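Local coordinates for protein diol-dehydratase (Roseburia inulinivorans, PDB 5I2A) that catalyses the dehydration of 1,2-propanediol as a B12-independent member of the glycyl radical enzyme family, at residues N756-P761 with N791-A796; C318-L323 with P377-S382; L64-R69 with A221-K226; N549-Q554 with N683-M688; R52-F57 with P523-S528. All coordinates share one frame; numbering follows the deposited sequence.

Overall arrangement
Contacts 2, 4 and 5 are buried, whereas contacts 1 and 3 are only partly so, and contact 3 lies about 29 Å, centre to centre, from the middle of the chain. Contacts 1 and 2 reach the same sheet, the first by pairing edge strand 756-759 with strand 787-792, the second by packing the end of helix 309-323 on the loop that enters strand 380-385. Contact 4 belongs to another sheet and is the most polar, with an arginine gripping a strand carbonyl. Contacts 3 and 5 both lie by helix 49-63: contact 5 packs its side by apolar surfaces, while contact 3 ties the chain that leaves it to helix 200-233 through an arginine.

Contact 1 (N756-P761 with N791-A796); sequences NMKMHP and NVVDRA
The imidazole of His760 meets Asp794 obliquely, with Asp794 CB 3.9 Å from His760 NE2, and carries Pro761 on one face, CD offset toward the rim. The His760 and Asp794 side chains point the same way, side by side, with ring and carboxylate planes 68° apart. Their polar ends are engaged locally instead: His760 ND1 bonds Thr762, and Asp794, at the N-cap of helix 795-803, uses OD1 for Thr797 and OD2 for a weak capping bond from Ala796 N. A short acidic side chain suits this helix start. The amide of Asn791 accepts from Arg814 N through OD1, and its ND2 gives a hydrogen to a water at 2.9 Å. Behind these groups pair the two parallel strands of the beta-alpha-beta unit 756-759, 766-781, 787-792, its crossover helix between them in sequence, in the glycine radical region of the chain. Met759 N donates almost straight to Asn791 O at 2.9 Å, and Asn791 N reaches Met757 O at 3.1 Å; the bond from Val793 N to Met759 O is weak. On one face of the pair, Lys758 lays its CG 3.9 Å from Asn791 CB; extended through chi1 and chi2, then bent at chi3 (60°), the chain brings NZ to Ile833 O. On the other face lies beta-branched Val792, whose CG1 meets Pro761 CA at 3.6 Å as the chain turns out of the strand.

Contact 2 (C318-L323 with P377-S382); sequences CIWVKL and PMPSLS
Pro379 presents the edge of its ring to the indole of Trp320, CD and CG lying over one face like a flat-sided peg on a plate. CD sits 3.5 Å from the centroid of the five-membered Trp320 ring and 8° off its normal, a CH-pi contact, and CG reaches Trp320 CE2 at 3.5 Å. The carbons next to a proline nitrogen have rather polarised hydrogens, which suits them to a pi face. The peptide bond before Pro379 is cis, which kinks the chain here. Leu323, one helical turn on from Trp320, forms with the indole face a notch that receives the proline ring: its CD1 touches both Pro379 CD and Pro379 CB at 3.8 Å. The flexible thioether of Met378 lies alongside, its CE 3.5 Å from Leu323 O, a carbonyl whose hydrogen bond comes from Gln345 NE2. Trp320 itself is pinned through NE1 to Ser371 OG, and helix 362-374 meets it through Cys367, Ala370 and Val374. An inverse gamma turn centred on Ser380 follows at the first residue of the strand. This is helix-to-loop packing at a strand entry in the alpha/beta fold, joining the last turn of helix 309-323 to the loop before strand 380-385.

Contact 3 (L64-R69 with A221-K226); sequences LPIIIR and ANRYAK
Arg223 reaches from helix 200-233 to Leu64 O with both terminal nitrogens, NH1 at 2.8 Å and NH2 at 2.9 Å. The grip is end-on to one oxygen, which lies close to the guanidinium plane. NH1 arrives in the carbonyl plane on a lone pair, whereas NH2 stands 43° above that plane. NH1 also bonds Leu61 O, so one cation serves two carbonyls around the C-terminal end of helix 49-63, where a positive charge probably sits favourably against the helix dipole. The chain, extended at chi2 and bent at chi3 (64°), turns its two terminal nitrogens to Leu64 O. Ile66 packs beside it, with CG2 over one guanidinium face, 3.7 Å from Arg223 NH1. The same isoleucine covers one face of the Tyr224 ring: its CD1 lies 4.0 Å above the centroid, 2° off the normal, a CH-pi contact, while its CB approaches Tyr224 OH at 3.4 Å. Ile68 CG1 comes at the ring edge, 4.0 Å from Tyr224 CD1, and Ile67 O lies there too. The phenol is itself satisfied by Ser77 N and Tyr220 OH. An arginine binding carbonyls at the C-terminal end of helix 49-63 thus ties the extended connection after it to the side of helix 200-233 in this largely helical fold.

Contact 4 (N549-Q554 with N683-M688); sequences NFTGPQ and NPRGGM
Phe550 and Met688 form a parallel bridge, bound by Thr551 N to Met688 O at 3.1 Å and, weakly, by Met688 N to Asn549 O. A water joins that second pair as well, giving to Asn549 O and accepting from Met688 N. Just before the bridge Gly687 CA lies 3.1 Å from Asn549 O, so close that a side-chain carbon pointing this way would clash; Gly686, at phi 82°, also takes angles comfortable for glycine. Gly686 closes a type I turn that starts at Asn683, and Gly687 follows it. The turn is braced by Asn683 OD1, which accepts from Arg685 N, an Asx turn, and from the opposite face of its plane from Gly687 N at 3.0 Å. The segment thereby pairs strand 688-689 in parallel with strand 548-556. With Asn683 CG between the backbone N and carbonyl carbon (chi1 61°), ND2 is turned to Thr551 OG1, to which it donates at 3.0 Å. Arg685 grips Phe550 O with two nitrogens end-on, NH2 at 3.1 Å and NH1 at 3.2 Å. The oxygen lies in the guanidinium plane, yet both donors stand out of the carbonyl plane on one face. Asp515 and Asp448 form salt bridges with this buried cation and Trp450 a cation-pi contact, which should stabilise its charge. Pro684 packs on Ala198 of the second subunit.

Contact 5 (R52-F57 with P523-S528); sequences RKARAF and PLPFES
Pro523 O faces the aliphatic stem of Lys53, with CG at 3.4 Å. The lysine chain is folded at chi2 (-71°) and chi3 (-68°), so its methylenes curl over the loop, and CE comes to Leu524 CD2 at 4.0 Å. Leu524, at the N-cap of the following helix, sends its side chain to these methylenes while its carbonyl receives both N and OG of Ser528 from opposite faces. Pro525 starts the helix, a place that suits proline, since the first turn needs no donor from its nitrogen. Its CG rests 4.1 Å from Ala54 CB, a small methyl that lets the backbones come close. Phe526 then places CB 3.7 Å from Phe57 CE2; the two rings are oblique, centroids 5.8 Å apart and planes at 31°. The first-turn amides of Phe526 and Glu527 donate to Glu279 OE2 and OE1. What results is the N-terminal turn of helix 525-529, with proline in its first position and the loop before it, packed against the side of helix 49-63.

Contact 1 (N756-P761 with N791-A796)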
# COMPACT_ATOMS: atom_id res chain seq x y z
N ASN A 756 12.48 -39.30 7.40
CA ASN A 756 13.41 -40.04 6.53
C ASN A 756 13.78 -41.40 7.10
O ASN A 756 14.12 -41.50 8.27
CB ASN A 756 14.71 -39.26 6.33
CG ASN A 756 14.69 -38.36 5.12
OD1 ASN A 756 14.01 -38.63 4.13
ND2 ASN A 756 15.45 -37.28 5.19
N MET A 757 13.80 -42.42 6.25
CA MET A 757 14.40 -43.68 6.62
C MET A 757 15.22 -44.26 5.46
O MET A 757 14.87 -44.08 4.30
CB MET A 757 13.32 -44.67 7.08
CG MET A 757 13.86 -45.97 7.64
SD MET A 757 12.60 -47.05 8.32
CE MET A 757 12.30 -46.30 9.91
N LYS A 758 16.33 -44.93 5.78
CA LYS A 758 17.14 -45.57 4.74
C LYS A 758 17.10 -47.09 4.92
O LYS A 758 17.38 -47.61 6.00
CB LYS A 758 18.58 -45.04 4.77
CG LYS A 758 19.52 -45.69 3.74
CD LYS A 758 20.82 -44.88 3.55
CE LYS A 758 21.58 -44.78 4.85
NZ LYS A 758 22.85 -43.99 4.74
N MET A 759 16.74 -47.80 3.85
CA MET A 759 16.66 -49.26 3.86
C MET A 759 17.80 -49.84 3.06
O MET A 759 18.14 -49.32 2.01
CB MET A 759 15.35 -49.78 3.25
CG MET A 759 14.11 -49.00 3.63
SD MET A 759 13.85 -49.07 5.38
CE MET A 759 13.54 -50.82 5.58
N HIS A 760 18.37 -50.93 3.55
CA HIS A 760 19.24 -51.72 2.71
C HIS A 760 18.37 -52.35 1.62
O HIS A 760 17.24 -52.71 1.89
CB HIS A 760 19.97 -52.78 3.52
CG HIS A 760 21.05 -53.47 2.75
ND1 HIS A 760 20.79 -54.54 1.93
CD2 HIS A 760 22.37 -53.20 2.63
CE1 HIS A 760 21.91 -54.92 1.34
NE2 HIS A 760 22.88 -54.12 1.75
N PRO A 761 18.87 -52.45 0.39
CA PRO A 761 18.05 -53.00 -0.71
C PRO A 761 17.48 -54.40 -0.43
O PRO A 761 16.40 -54.71 -0.94
CB PRO A 761 19.03 -53.04 -1.89
CG PRO A 761 19.96 -51.90 -1.61
CD PRO A 761 20.12 -51.86 -0.10
N ASN A 791 15.25 -43.77 1.25
CA ASN A 791 16.38 -44.17 0.42
C ASN A 791 16.44 -45.68 0.41
O ASN A 791 16.16 -46.32 1.42
CB ASN A 791 17.70 -43.61 0.95
CG ASN A 791 18.04 -42.26 0.37
OD1 ASN A 791 18.14 -42.11 -0.85
ND2 ASN A 791 18.19 -41.26 1.25
N VAL A 792 16.79 -46.26 -0.73
CA VAL A 792 17.04 -47.70 -0.80
C VAL A 792 18.36 -47.88 -1.55
O VAL A 792 18.42 -47.76 -2.76
CB VAL A 792 15.91 -48.46 -1.51
CG1 VAL A 792 16.23 -49.98 -1.56
CG2 VAL A 792 14.57 -48.23 -0.79
N VAL A 793 19.43 -48.12 -0.80
CA VAL A 793 20.77 -48.08 -1.36
C VAL A 793 21.74 -48.67 -0.36
O VAL A 793 21.53 -48.61 0.84
CB VAL A 793 21.17 -46.61 -1.74
CG1 VAL A 793 21.34 -45.76 -0.49
CG2 VAL A 793 22.43 -46.58 -2.62
N ASP A 794 22.81 -49.29 -0.84
CA ASP A 794 23.79 -49.79 0.11
C ASP A 794 24.93 -48.78 0.20
O ASP A 794 25.15 -47.98 -0.72
CB ASP A 794 24.29 -51.17 -0.29
CG ASP A 794 25.40 -51.12 -1.28
OD1 ASP A 794 25.15 -50.76 -2.45
OD2 ASP A 794 26.54 -51.43 -0.88
N ARG A 795 25.65 -48.83 1.32
CA ARG A 795 26.71 -47.88 1.64
C ARG A 795 27.83 -47.87 0.60
O ARG A 795 28.34 -46.81 0.24
CB ARG A 795 27.27 -48.20 3.03
CG ARG A 795 28.36 -47.25 3.50
CD ARG A 795 28.99 -47.70 4.81
NE ARG A 795 30.02 -46.76 5.24
CZ ARG A 795 29.78 -45.61 5.86
NH1 ARG A 795 30.79 -44.82 6.20
NH2 ARG A 795 28.53 -45.25 6.17
N ALA A 796 28.19 -49.05 0.10
CA ALA A 796 29.29 -49.17 -0.86
C ALA A 796 29.00 -48.38 -2.13
O ALA A 796 29.91 -47.80 -2.73
CB ALA A 796 29.55 -50.63 -1.19
O HOH W 1 17.22 -41.51 3.95

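Contact 2 (C318-L323 with P377-S382)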
# COMPACT_ATOMS: atom_id res chain seq x y z
N CYS A 318 7.18 -36.94 -21.34
CA CYS A 318 7.68 -35.66 -21.84
C CYS A 318 7.50 -34.54 -20.80
O CYS A 318 8.38 -33.70 -20.63
CB CYS A 318 7.00 -35.30 -23.16
SG CYS A 318 7.66 -36.19 -24.63
N ILE A 319 6.36 -34.54 -20.10
CA ILE A 319 6.12 -33.55 -19.05
C ILE A 319 7.10 -33.74 -17.89
O ILE A 319 7.63 -32.76 -17.38
CB ILE A 319 4.67 -33.62 -18.54
CG1 ILE A 319 3.72 -33.13 -19.62
CG2 ILE A 319 4.49 -32.80 -17.24
CD1 ILE A 319 2.28 -33.34 -19.29
N TRP A 320 7.37 -34.99 -17.53
CA TRP A 320 8.35 -35.28 -16.49
C TRP A 320 9.70 -34.70 -16.89
O TRP A 320 10.39 -34.09 -16.07
CB TRP A 320 8.44 -36.78 -16.24
CG TRP A 320 7.60 -37.34 -15.10
CD1 TRP A 320 8.02 -38.23 -14.14
CD2 TRP A 320 6.23 -37.05 -14.79
NE1 TRP A 320 6.99 -38.53 -13.28
CE2 TRP A 320 5.88 -37.82 -13.65
CE3 TRP A 320 5.25 -36.22 -15.36
CZ2 TRP A 320 4.61 -37.79 -13.09
CZ3 TRP A 320 3.99 -36.19 -14.79
CH2 TRP A 320 3.68 -36.97 -13.67
N VAL A 321 10.08 -34.86 -18.15
CA VAL A 321 11.35 -34.28 -18.60
C VAL A 321 11.32 -32.75 -18.49
O VAL A 321 12.24 -32.14 -17.95
CB VAL A 321 11.71 -34.69 -20.05
CG1 VAL A 321 12.93 -33.93 -20.54
CG2 VAL A 321 11.96 -36.20 -20.11
N LYS A 322 10.25 -32.15 -18.98
CA LYS A 322 10.11 -30.70 -18.94
C LYS A 322 10.20 -30.15 -17.51
O LYS A 322 10.82 -29.12 -17.29
CB LYS A 322 8.79 -30.28 -19.60
CG LYS A 322 8.82 -30.33 -21.13
CD LYS A 322 9.17 -28.96 -21.77
CE LYS A 322 10.59 -28.52 -21.46
NZ LYS A 322 11.05 -27.34 -22.25
N LEU A 323 9.60 -30.85 -16.55
CA LEU A 323 9.66 -30.43 -15.15
C LEU A 323 11.10 -30.31 -14.65
O LEU A 323 11.36 -29.55 -13.72
CB LEU A 323 8.87 -31.39 -14.27
CG LEU A 323 7.34 -31.21 -14.34
CD1 LEU A 323 6.61 -32.47 -13.87
CD2 LEU A 323 6.90 -30.01 -13.51
N PRO A 377 15.26 -36.21 -10.97
CA PRO A 377 14.79 -35.80 -9.64
C PRO A 377 13.34 -35.31 -9.58
O PRO A 377 12.66 -35.58 -8.61
CB PRO A 377 15.75 -34.66 -9.29
CG PRO A 377 17.01 -35.01 -10.01
CD PRO A 377 16.54 -35.57 -11.32
N MET A 378 12.90 -34.58 -10.60
CA MET A 378 11.57 -33.97 -10.58
C MET A 378 10.64 -34.73 -11.52
O MET A 378 11.10 -35.34 -12.47
CB MET A 378 11.67 -32.49 -10.96
CG MET A 378 12.73 -31.72 -10.14
SD MET A 378 12.41 -29.94 -9.97
CE MET A 378 13.60 -29.23 -11.10
N PRO A 379 9.32 -34.69 -11.27
CA PRO A 379 8.64 -34.05 -10.13
C PRO A 379 8.88 -34.80 -8.83
O PRO A 379 9.37 -35.94 -8.86
CB PRO A 379 7.16 -34.10 -10.52
CG PRO A 379 7.07 -35.34 -11.42
CD PRO A 379 8.37 -35.34 -12.19
N SER A 380 8.57 -34.16 -7.70
CA SER A 380 8.62 -34.82 -6.42
C SER A 380 7.33 -35.63 -6.27
O SER A 380 6.33 -35.18 -5.68
CB SER A 380 8.79 -33.80 -5.27
OG SER A 380 9.99 -33.05 -5.39
N LEU A 381 7.37 -36.84 -6.83
CA LEU A 381 6.22 -37.73 -6.85
C LEU A 381 5.80 -38.15 -5.45
O LEU A 381 6.62 -38.54 -4.61
CB LEU A 381 6.51 -38.97 -7.70
CG LEU A 381 5.32 -39.89 -7.92
CD1 LEU A 381 4.29 -39.20 -8.79
CD2 LEU A 381 5.78 -41.20 -8.55
N SER A 382 4.51 -38.09 -5.21
CA SER A 382 3.96 -38.44 -3.91
C SER A 382 2.78 -39.39 -4.04
O SER A 382 2.13 -39.46 -5.09
CB SER A 382 3.54 -37.17 -3.18
OG SER A 382 4.63 -36.32 -2.99

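Contact 3 (L64-R69 with A221-K226)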
# COMPACT_ATOMS: atom_id res chain seq x y z
N LEU A 64 10.41 -12.64 -24.42
CA LEU A 64 11.39 -13.60 -23.94
C LEU A 64 11.72 -14.61 -25.06
O LEU A 64 10.83 -15.12 -25.70
CB LEU A 64 10.85 -14.32 -22.71
CG LEU A 64 11.83 -14.98 -21.76
CD1 LEU A 64 12.81 -13.96 -21.16
CD2 LEU A 64 11.05 -15.74 -20.66
N PRO A 65 13.01 -14.85 -25.31
CA PRO A 65 13.36 -15.83 -26.34
C PRO A 65 12.72 -17.18 -26.03
O PRO A 65 12.69 -17.61 -24.87
CB PRO A 65 14.89 -15.91 -26.26
CG PRO A 65 15.29 -14.52 -25.75
CD PRO A 65 14.21 -14.20 -24.73
N ILE A 66 12.15 -17.80 -27.06
CA ILE A 66 11.56 -19.11 -26.92
C ILE A 66 12.33 -20.08 -27.80
O ILE A 66 13.04 -19.68 -28.73
CB ILE A 66 10.07 -19.12 -27.29
CG1 ILE A 66 9.89 -18.79 -28.77
CG2 ILE A 66 9.27 -18.17 -26.38
CD1 ILE A 66 8.50 -19.08 -29.28
N ILE A 67 12.17 -21.37 -27.51
CA ILE A 67 12.86 -22.41 -28.25
C ILE A 67 12.05 -23.69 -28.14
O ILE A 67 11.40 -23.93 -27.14
CB ILE A 67 14.31 -22.61 -27.74
CG1 ILE A 67 15.08 -23.61 -28.60
CG2 ILE A 67 14.32 -23.06 -26.27
CD1 ILE A 67 16.57 -23.64 -28.30
N ILE A 68 12.06 -24.49 -29.20
CA ILE A 68 11.51 -25.84 -29.15
C ILE A 68 12.69 -26.79 -29.24
O ILE A 68 13.43 -26.76 -30.22
CB ILE A 68 10.51 -26.10 -30.29
CG1 ILE A 68 9.29 -25.20 -30.10
CG2 ILE A 68 10.11 -27.59 -30.36
CD1 ILE A 68 8.15 -25.45 -31.09
N ARG A 69 12.89 -27.59 -28.20
CA ARG A 69 14.08 -28.42 -28.12
C ARG A 69 13.88 -29.66 -29.00
O ARG A 69 12.74 -30.02 -29.29
CB ARG A 69 14.38 -28.80 -26.65
CG ARG A 69 14.35 -27.62 -25.66
CD ARG A 69 15.16 -27.96 -24.41
NE ARG A 69 15.07 -26.95 -23.36
CZ ARG A 69 15.70 -25.78 -23.39
NH1 ARG A 69 16.46 -25.44 -24.44
NH2 ARG A 69 15.57 -24.93 -22.38
N ALA A 221 1.68 -18.72 -25.75
CA ALA A 221 1.38 -19.99 -26.38
C ALA A 221 1.39 -19.87 -27.91
O ALA A 221 1.91 -20.73 -28.62
CB ALA A 221 0.04 -20.50 -25.91
N ASN A 222 0.82 -18.78 -28.41
CA ASN A 222 0.74 -18.56 -29.83
C ASN A 222 2.10 -18.27 -30.45
O ASN A 222 2.31 -18.53 -31.63
CB ASN A 222 -0.26 -17.44 -30.12
CG ASN A 222 -1.68 -17.95 -30.21
OD1 ASN A 222 -2.13 -18.35 -31.28
ND2 ASN A 222 -2.37 -17.99 -29.08
N ARG A 223 3.03 -17.75 -29.66
CA ARG A 223 4.41 -17.64 -30.13
C ARG A 223 5.00 -19.02 -30.44
O ARG A 223 5.75 -19.19 -31.40
CB ARG A 223 5.28 -16.88 -29.13
CG ARG A 223 4.90 -15.41 -28.95
CD ARG A 223 5.83 -14.73 -27.98
NE ARG A 223 7.20 -14.69 -28.48
CZ ARG A 223 8.28 -14.64 -27.71
NH1 ARG A 223 8.16 -14.64 -26.39
NH2 ARG A 223 9.48 -14.62 -28.26
N TYR A 224 4.64 -20.02 -29.63
CA TYR A 224 5.12 -21.38 -29.86
C TYR A 224 4.46 -22.01 -31.09
O TYR A 224 5.11 -22.72 -31.84
CB TYR A 224 4.89 -22.26 -28.62
CG TYR A 224 6.00 -22.05 -27.61
CD1 TYR A 224 7.18 -22.78 -27.68
CD2 TYR A 224 5.89 -21.08 -26.62
CE1 TYR A 224 8.21 -22.58 -26.78
CE2 TYR A 224 6.91 -20.86 -25.71
CZ TYR A 224 8.06 -21.60 -25.79
OH TYR A 224 9.07 -21.37 -24.89
N ALA A 225 3.17 -21.73 -31.28
CA ALA A 225 2.47 -22.21 -32.47
C ALA A 225 3.15 -21.68 -33.73
O ALA A 225 3.38 -22.42 -34.69
CB ALA A 225 1.02 -21.80 -32.42
N LYS A 226 3.51 -20.40 -33.71
CA LYS A 226 4.17 -19.77 -34.83
C LYS A 226 5.54 -20.39 -35.05
O LYS A 226 5.91 -20.69 -36.18
CB LYS A 226 4.30 -18.27 -34.62
CG LYS A 226 5.02 -17.54 -35.75
CD LYS A 226 5.10 -16.05 -35.47
CE LYS A 226 6.22 -15.38 -36.26
NZ LYS A 226 6.44 -13.98 -35.80

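Contact 4 (N549-Q554 with N683-M688)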
# COMPACT_ATOMS: atom_id res chain seq x y z
N ASN A 549 -5.14 -18.70 4.42
CA ASN A 549 -3.87 -18.01 4.52
C ASN A 549 -3.07 -18.53 5.69
O ASN A 549 -3.57 -18.56 6.82
CB ASN A 549 -4.10 -16.51 4.67
CG ASN A 549 -4.67 -15.91 3.42
OD1 ASN A 549 -3.95 -15.70 2.46
ND2 ASN A 549 -5.97 -15.67 3.41
N PHE A 550 -1.84 -18.95 5.42
CA PHE A 550 -0.97 -19.46 6.48
C PHE A 550 0.44 -18.88 6.35
O PHE A 550 0.80 -18.30 5.33
CB PHE A 550 -0.89 -20.99 6.45
CG PHE A 550 -2.23 -21.69 6.52
CD1 PHE A 550 -2.93 -21.75 7.71
CD2 PHE A 550 -2.77 -22.31 5.40
CE1 PHE A 550 -4.17 -22.40 7.78
CE2 PHE A 550 -4.00 -22.95 5.46
CZ PHE A 550 -4.70 -23.00 6.66
N THR A 551 1.22 -19.07 7.41
CA THR A 551 2.66 -18.94 7.32
C THR A 551 3.26 -20.19 7.98
O THR A 551 2.91 -20.55 9.10
CB THR A 551 3.17 -17.65 8.00
OG1 THR A 551 2.51 -16.51 7.44
CG2 THR A 551 4.68 -17.50 7.80
N GLY A 552 4.17 -20.86 7.27
CA GLY A 552 4.67 -22.16 7.71
C GLY A 552 6.19 -22.20 7.83
O GLY A 552 6.88 -22.41 6.83
N PRO A 553 6.72 -21.96 9.04
CA PRO A 553 8.16 -22.03 9.31
C PRO A 553 8.57 -23.35 9.97
O PRO A 553 7.80 -23.90 10.77
CB PRO A 553 8.38 -20.83 10.25
CG PRO A 553 7.11 -20.81 11.08
CD PRO A 553 5.98 -21.39 10.18
N GLN A 554 9.77 -23.82 9.65
CA GLN A 554 10.21 -25.17 10.01
C GLN A 554 11.17 -25.25 11.21
O GLN A 554 12.16 -24.52 11.27
CB GLN A 554 10.89 -25.82 8.81
CG GLN A 554 9.93 -26.40 7.79
CD GLN A 554 8.74 -25.50 7.53
OE1 GLN A 554 7.68 -25.66 8.14
NE2 GLN A 554 8.89 -24.55 6.62
N ASN A 683 -0.57 -13.59 10.56
CA ASN A 683 0.20 -12.94 9.51
C ASN A 683 -0.61 -11.81 8.90
O ASN A 683 -1.81 -11.71 9.17
CB ASN A 683 0.65 -13.97 8.44
CG ASN A 683 -0.51 -14.66 7.74
OD1 ASN A 683 -1.48 -14.02 7.35
ND2 ASN A 683 -0.40 -15.99 7.57
N PRO A 684 0.02 -10.95 8.08
CA PRO A 684 -0.69 -9.78 7.54
C PRO A 684 -1.73 -10.11 6.48
O PRO A 684 -2.45 -9.21 6.06
CB PRO A 684 0.44 -8.92 6.93
CG PRO A 684 1.66 -9.39 7.62
CD PRO A 684 1.47 -10.85 7.81
N ARG A 685 -1.80 -11.37 6.05
CA ARG A 685 -2.82 -11.79 5.09
C ARG A 685 -4.08 -12.28 5.81
O ARG A 685 -4.99 -12.82 5.17
CB ARG A 685 -2.28 -12.88 4.15
CG ARG A 685 -1.46 -12.35 2.95
CD ARG A 685 -0.56 -13.43 2.33
NE ARG A 685 0.46 -13.86 3.28
CZ ARG A 685 0.55 -15.07 3.80
NH1 ARG A 685 -0.31 -16.02 3.44
NH2 ARG A 685 1.50 -15.33 4.69
N GLY A 686 -4.14 -12.12 7.13
CA GLY A 686 -5.33 -12.51 7.89
C GLY A 686 -5.43 -13.98 8.26
O GLY A 686 -6.50 -14.47 8.61
N GLY A 687 -4.30 -14.69 8.20
CA GLY A 687 -4.27 -16.09 8.56
C GLY A 687 -3.34 -16.39 9.74
O GLY A 687 -2.81 -15.48 10.38
N MET A 688 -3.16 -17.67 10.01
CA MET A 688 -2.42 -18.13 11.17
C MET A 688 -1.09 -18.76 10.76
O MET A 688 -0.95 -19.32 9.67
CB MET A 688 -3.22 -19.16 11.97
CG MET A 688 -4.62 -18.69 12.42
SD MET A 688 -4.59 -17.23 13.51
CE MET A 688 -3.62 -17.85 14.90
O HOH W 2 -5.25 -19.43 8.88
O HOH W 3 -7.48 -16.37 5.97

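Contact 5 (R52-F57 with P523-S528)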
# COMPACT_ATOMS: atom_id res chain seq x y z
N ARG A 52 1.53 -2.42 -13.00
CA ARG A 52 2.91 -2.50 -13.47
C ARG A 52 3.38 -3.96 -13.55
O ARG A 52 4.10 -4.31 -14.49
CB ARG A 52 3.84 -1.68 -12.58
CG ARG A 52 3.47 -0.18 -12.53
CD ARG A 52 4.47 0.61 -11.71
NE ARG A 52 5.74 0.78 -12.40
CZ ARG A 52 6.87 1.15 -11.80
NH1 ARG A 52 6.89 1.37 -10.49
NH2 ARG A 52 7.98 1.30 -12.50
N LYS A 53 2.96 -4.80 -12.60
CA LYS A 53 3.35 -6.22 -12.61
C LYS A 53 2.73 -6.94 -13.81
O LYS A 53 3.38 -7.76 -14.46
CB LYS A 53 2.93 -6.95 -11.32
CG LYS A 53 3.50 -6.41 -10.02
CD LYS A 53 4.96 -6.70 -9.88
CE LYS A 53 5.18 -8.20 -9.71
NZ LYS A 53 6.61 -8.51 -9.80
N ALA A 54 1.47 -6.63 -14.09
CA ALA A 54 0.75 -7.22 -15.22
C ALA A 54 1.41 -6.84 -16.53
O ALA A 54 1.65 -7.70 -17.38
CB ALA A 54 -0.71 -6.79 -15.23
N ARG A 55 1.74 -5.56 -16.66
CA ARG A 55 2.40 -5.05 -17.86
C ARG A 55 3.80 -5.65 -18.01
O ARG A 55 4.22 -5.93 -19.12
CB ARG A 55 2.48 -3.52 -17.84
CG ARG A 55 1.13 -2.83 -18.01
CD ARG A 55 0.57 -3.02 -19.41
NE ARG A 55 -0.66 -2.27 -19.61
CZ ARG A 55 -1.55 -2.54 -20.56
NH1 ARG A 55 -1.34 -3.55 -21.40
NH2 ARG A 55 -2.65 -1.80 -20.68
N ALA A 56 4.51 -5.85 -16.91
CA ALA A 56 5.83 -6.44 -17.00
C ALA A 56 5.72 -7.93 -17.42
O ALA A 56 6.47 -8.39 -18.26
CB ALA A 56 6.59 -6.28 -15.70
N PHE A 57 4.76 -8.64 -16.84
CA PHE A 57 4.51 -10.05 -17.19
C PHE A 57 4.17 -10.11 -18.67
O PHE A 57 4.68 -10.95 -19.40
CB PHE A 57 3.38 -10.61 -16.32
CG PHE A 57 3.13 -12.10 -16.48
CD1 PHE A 57 4.14 -13.03 -16.33
CD2 PHE A 57 1.83 -12.56 -16.70
CE1 PHE A 57 3.88 -14.39 -16.43
CE2 PHE A 57 1.56 -13.92 -16.79
CZ PHE A 57 2.59 -14.84 -16.65
N PRO A 523 2.49 -8.00 -5.86
CA PRO A 523 1.25 -8.75 -6.08
C PRO A 523 1.31 -9.44 -7.44
O PRO A 523 1.91 -8.91 -8.36
CB PRO A 523 0.17 -7.66 -6.05
CG PRO A 523 0.88 -6.45 -6.61
CD PRO A 523 2.31 -6.55 -6.08
N LEU A 524 0.72 -10.63 -7.55
CA LEU A 524 0.83 -11.42 -8.77
C LEU A 524 -0.53 -11.68 -9.35
O LEU A 524 -1.26 -12.54 -8.87
CB LEU A 524 1.55 -12.73 -8.48
CG LEU A 524 2.90 -12.63 -7.80
CD1 LEU A 524 3.46 -14.03 -7.52
CD2 LEU A 524 3.87 -11.82 -8.66
N PRO A 525 -0.91 -10.92 -10.37
CA PRO A 525 -2.25 -11.11 -10.91
C PRO A 525 -2.46 -12.46 -11.57
O PRO A 525 -3.57 -12.96 -11.47
CB PRO A 525 -2.40 -9.97 -11.93
CG PRO A 525 -1.05 -9.39 -12.08
CD PRO A 525 -0.26 -9.70 -10.87
N PHE A 526 -1.45 -13.06 -12.20
CA PHE A 526 -1.75 -14.33 -12.88
C PHE A 526 -1.89 -15.49 -11.90
O PHE A 526 -2.88 -16.23 -11.95
CB PHE A 526 -0.71 -14.70 -13.96
CG PHE A 526 -1.16 -15.86 -14.80
CD1 PHE A 526 -2.29 -15.74 -15.60
CD2 PHE A 526 -0.52 -17.09 -14.72
CE1 PHE A 526 -2.77 -16.81 -16.35
CE2 PHE A 526 -0.98 -18.18 -15.47
CZ PHE A 526 -2.11 -18.04 -16.28
N GLU A 527 -0.93 -15.67 -11.00
CA GLU A 527 -1.09 -16.67 -9.95
C GLU A 527 -2.39 -16.44 -9.14
O GLU A 527 -3.11 -17.39 -8.84
CB GLU A 527 0.12 -16.67 -9.02
CG GLU A 527 0.14 -17.83 -8.01
CD GLU A 527 -0.52 -17.49 -6.69
OE1 GLU A 527 -0.76 -16.29 -6.42
OE2 GLU A 527 -0.79 -18.42 -5.91
N SER A 528 -2.70 -15.18 -8.85
CA SER A 528 -3.89 -14.89 -8.03
C SER A 528 -5.21 -15.29 -8.71
O SER A 528 -6.13 -15.76 -8.04
CB SER A 528 -3.95 -13.39 -7.67
OG SER A 528 -2.88 -13.03 -6.82